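Local structure of F5/8 type C domain protein (Clostridium perfringens, 7JRM) at residues Glu141-Phe146 with Phe223-Glu228. The protein probably binds carbohydrate through its CBM51-type module, as part of the ZmpB O-glycopeptidase directed at mucin glycoproteins. Residues are numbered along the deposited sequence; the frame is centred on the assembly and turned at random.
Sequences EGYDIF and FRNLAE
Ile145 and Arg224 form an antiparallel hydrogen-bonded pair where strands 145-152 and 215-224 meet in the beta-sandwich of the NPCBM (CBM51) module, at the end of the module from which the chain runs on toward helix 232-242. Both backbone bonds of the pair are present, Ile145 N to Arg224 O at 2.8 Å and Arg224 N to Ile145 O at 2.6 Å. The neighbouring Phe146-Phe223 pair is non-hydrogen-bonded, and its two side chains turn inward onto Ile200 of strand 199-205. Over the Phe223 ring lies Tyr143, in an offset stack with planes 1° apart and centroids 4.0 Å apart. Tyr143 CD2 sits above the centre of the Phe223 ring, while Phe223 CB packs over the tyrosine face as a CH-pi contact. CG of Phe223, anti to its carbonyl carbon (chi1 -73°), meets Tyr143 CG at 3.4 Å. On the other face of the sheet, Ile145 CB and Arg224 CB touch at 4.0 Å; the arginine chain then bends away, its NE hydrogen-bonded to Thr80 OG1 and NH2 in a salt bridge with Asp147. Beyond the paired residues, the hydrogen bonds between the two segments all involve a side chain. The Asn225 amide bridges two backbone groups of the loop leading into strand 145-152: OD1 accepts a hydrogen bond from Asp144 N, which lies above its carbonyl plane, and also lies in plane at the edge of the Tyr143 ring, while ND2 gives a weak bond to Gly142 O. Asp144 in turn reaches across to the departing chain, its CB packed against Arg224 O. Leu226 N meets the anti side of Asp144 OD2 at 2.9 Å, somewhat out of the carboxylate plane, in a nearly straight bond of 162°.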
ATOM      1  N   GLU A 141       5.937 -25.697  23.951  1.00 18.92           N
ATOM      2  CA  GLU A 141       5.080 -24.748  24.650  1.00 25.44           C
ATOM      3  C   GLU A 141       4.993 -23.436  23.880  1.00 24.89           C
ATOM      4  O   GLU A 141       6.013 -22.870  23.476  1.00 22.50           O
ATOM      5  CB  GLU A 141       5.607 -24.499  26.062  1.00 23.59           C
ATOM      6  CG  GLU A 141       5.720 -25.753  26.912  1.00 29.17           C
ATOM      7  CD  GLU A 141       6.069 -25.451  28.355  1.00 30.93           C
ATOM      8  OE1 GLU A 141       5.450 -24.536  28.939  1.00 33.50           O
ATOM      9  OE2 GLU A 141       6.964 -26.128  28.906  1.00 27.94           O
ATOM     10  N   GLY A 142       3.768 -22.955  23.677  1.00 23.34           N
ATOM     11  CA  GLY A 142       3.537 -21.705  22.986  1.00 25.61           C
ATOM     12  C   GLY A 142       3.427 -21.807  21.482  1.00 22.51           C
ATOM     13  O   GLY A 142       3.166 -20.789  20.827  1.00 24.08           O
ATOM     14  N   TYR A 143       3.611 -22.993  20.912  1.00 20.94           N
ATOM     15  CA  TYR A 143       3.550 -23.188  19.473  1.00 20.03           C
ATOM     16  C   TYR A 143       2.202 -23.772  19.070  1.00 16.51           C
ATOM     17  O   TYR A 143       1.528 -24.437  19.863  1.00 22.03           O
ATOM     18  CB  TYR A 143       4.685 -24.098  19.002  1.00 18.80           C
ATOM     19  CG  TYR A 143       6.060 -23.499  19.204  1.00 18.45           C
ATOM     20  CD1 TYR A 143       6.431 -22.332  18.548  1.00 15.92           C
ATOM     21  CD2 TYR A 143       6.983 -24.094  20.054  1.00 16.82           C
ATOM     22  CE1 TYR A 143       7.686 -21.778  18.729  1.00 18.68           C
ATOM     23  CE2 TYR A 143       8.239 -23.547  20.242  1.00 17.01           C
ATOM     24  CZ  TYR A 143       8.586 -22.390  19.577  1.00 19.99           C
ATOM     25  OH  TYR A 143       9.834 -21.842  19.760  1.00 23.37           O
ATOM     26  N   ASP A 144       1.811 -23.515  17.823  1.00 17.92           N
ATOM     27  CA  ASP A 144       0.499 -23.892  17.312  1.00 19.48           C
ATOM     28  C   ASP A 144       0.548 -25.052  16.330  1.00 19.26           C
ATOM     29  O   ASP A 144      -0.241 -25.995  16.448  1.00 20.80           O
ATOM     30  CB  ASP A 144      -0.170 -22.682  16.642  1.00 20.83           C
ATOM     31  CG  ASP A 144      -0.364 -21.519  17.594  1.00 22.88           C
ATOM     32  OD1 ASP A 144      -0.944 -21.728  18.681  1.00 20.45           O
ATOM     33  OD2 ASP A 144       0.060 -20.394  17.255  1.00 19.58           O
ATOM     34  N   ILE A 145       1.457 -25.011  15.359  1.00 13.78           N
ATOM     35  CA  ILE A 145       1.487 -25.973  14.264  1.00 17.61           C
ATOM     36  C   ILE A 145       2.908 -26.491  14.097  1.00 14.75           C
ATOM     37  O   ILE A 145       3.872 -25.721  14.159  1.00 13.97           O
ATOM     38  CB  ILE A 145       0.980 -25.338  12.949  1.00 14.82           C
ATOM     39  CG1 ILE A 145      -0.538 -25.150  12.997  1.00 17.53           C
ATOM     40  CG2 ILE A 145       1.377 -26.176  11.741  1.00 15.79           C
ATOM     41  CD1 ILE A 145      -1.311 -26.448  13.024  1.00 16.37           C
ATOM     42  N   PHE A 146       3.039 -27.800  13.896  1.00 13.19           N
ATOM     43  CA  PHE A 146       4.302 -28.420  13.522  1.00 10.84           C
ATOM     44  C   PHE A 146       4.223 -28.874  12.070  1.00 15.25           C
ATOM     45  O   PHE A 146       3.299 -29.601  11.693  1.00 13.48           O
ATOM     46  CB  PHE A 146       4.637 -29.605  14.427  1.00 12.78           C
ATOM     47  CG  PHE A 146       5.811 -30.409  13.951  1.00 12.90           C
ATOM     48  CD1 PHE A 146       7.087 -29.868  13.967  1.00 13.78           C
ATOM     49  CD2 PHE A 146       5.641 -31.698  13.475  1.00 13.08           C
ATOM     50  CE1 PHE A 146       8.172 -30.602  13.524  1.00 13.65           C
ATOM     51  CE2 PHE A 146       6.722 -32.437  13.033  1.00 15.43           C
ATOM     52  CZ  PHE A 146       7.990 -31.887  13.056  1.00 14.40           C
ATOM     53  N   PHE A 223       8.195 -25.098  13.696  1.00 15.39           N
ATOM     54  CA  PHE A 223       6.949 -24.683  14.318  1.00 14.84           C
ATOM     55  C   PHE A 223       6.355 -23.516  13.542  1.00 13.50           C
ATOM     56  O   PHE A 223       7.072 -22.725  12.925  1.00 15.58           O
ATOM     57  CB  PHE A 223       7.176 -24.272  15.773  1.00 16.74           C
ATOM     58  CG  PHE A 223       7.428 -25.426  16.702  1.00 19.46           C
ATOM     59  CD1 PHE A 223       6.457 -26.392  16.909  1.00 13.20           C
ATOM     60  CD2 PHE A 223       8.633 -25.539  17.377  1.00 15.72           C
ATOM     61  CE1 PHE A 223       6.684 -27.452  17.767  1.00 17.35           C
ATOM     62  CE2 PHE A 223       8.866 -26.597  18.237  1.00 14.95           C
ATOM     63  CZ  PHE A 223       7.890 -27.556  18.432  1.00 13.77           C
ATOM     64  N   ARG A 224       5.028 -23.417  13.569  1.00 17.23           N
ATOM     65  CA  ARG A 224       4.322 -22.327  12.908  1.00 16.61           C
ATOM     66  C   ARG A 224       3.252 -21.797  13.847  1.00 19.73           C
ATOM     67  O   ARG A 224       2.451 -22.571  14.378  1.00 17.87           O
ATOM     68  CB  ARG A 224       3.695 -22.785  11.586  1.00 19.78           C
ATOM     69  CG  ARG A 224       4.686 -23.371  10.592  1.00 16.79           C
ATOM     70  CD  ARG A 224       3.974 -23.964   9.388  1.00 16.47           C
ATOM     71  NE  ARG A 224       3.345 -22.938   8.562  1.00 18.18           N
ATOM     72  CZ  ARG A 224       3.534 -22.816   7.252  1.00 19.29           C
ATOM     73  NH1 ARG A 224       2.922 -21.854   6.578  1.00 17.39           N
ATOM     74  NH2 ARG A 224       4.338 -23.658   6.615  1.00 15.35           N
ATOM     75  N   ASN A 225       3.241 -20.482  14.048  1.00 18.90           N
ATOM     76  CA  ASN A 225       2.328 -19.843  14.983  1.00 20.56           C
ATOM     77  C   ASN A 225       1.311 -18.984  14.243  1.00 19.52           C
ATOM     78  O   ASN A 225       1.604 -18.410  13.191  1.00 18.23           O
ATOM     79  CB  ASN A 225       3.090 -18.978  15.991  1.00 21.06           C
ATOM     80  CG  ASN A 225       3.621 -19.780  17.160  1.00 23.17           C
ATOM     81  OD1 ASN A 225       3.614 -21.010  17.133  1.00 24.22           O
ATOM     82  ND2 ASN A 225       4.081 -19.088  18.194  1.00 28.64           N
ATOM     83  N   LEU A 226       0.111 -18.905  14.811  1.00 17.85           N
ATOM     84  CA  LEU A 226      -0.904 -18.008  14.280  1.00 20.25           C
ATOM     85  C   LEU A 226      -0.436 -16.562  14.401  1.00 23.13           C
ATOM     86  O   LEU A 226       0.330 -16.207  15.301  1.00 15.81           O
ATOM     87  CB  LEU A 226      -2.229 -18.200  15.020  1.00 20.22           C
ATOM     88  CG  LEU A 226      -2.777 -19.628  15.071  1.00 20.95           C
ATOM     89  CD1 LEU A 226      -4.124 -19.666  15.779  1.00 25.09           C
ATOM     90  CD2 LEU A 226      -2.887 -20.209  13.671  1.00 21.51           C
ATOM     91  N   ALA A 227      -0.904 -15.726  13.477  1.00 21.57           N
ATOM     92  CA  ALA A 227      -0.462 -14.339  13.438  1.00 20.11           C
ATOM     93  C   ALA A 227      -0.873 -13.601  14.706  1.00 22.49           C
ATOM     94  O   ALA A 227      -1.951 -13.831  15.261  1.00 21.05           O
ATOM     95  CB  ALA A 227      -1.038 -13.635  12.210  1.00 23.51           C
ATOM     96  N   GLU A 228       0.005 -12.714  15.167  1.00 22.13           N
ATOM     97  CA  GLU A 228      -0.275 -11.855  16.308  1.00 22.24           C
ATOM     98  C   GLU A 228      -0.998 -10.577  15.906  1.00 23.83           C
ATOM     99  O   GLU A 228      -1.094  -9.649  16.715  1.00 27.13           O
ATOM    100  CB  GLU A 228       1.025 -11.514  17.042  1.00 23.95           C
ATOM    101  CG  GLU A 228       1.567 -12.653  17.890  1.00 23.56           C
ATOM    102  CD  GLU A 228       2.843 -12.285  18.619  1.00 37.77           C
ATOM    103  OE1 GLU A 228       3.837 -11.939  17.946  1.00 39.17           O
ATOM    104  OE2 GLU A 228       2.849 -12.341  19.867  1.00 33.28           O
TER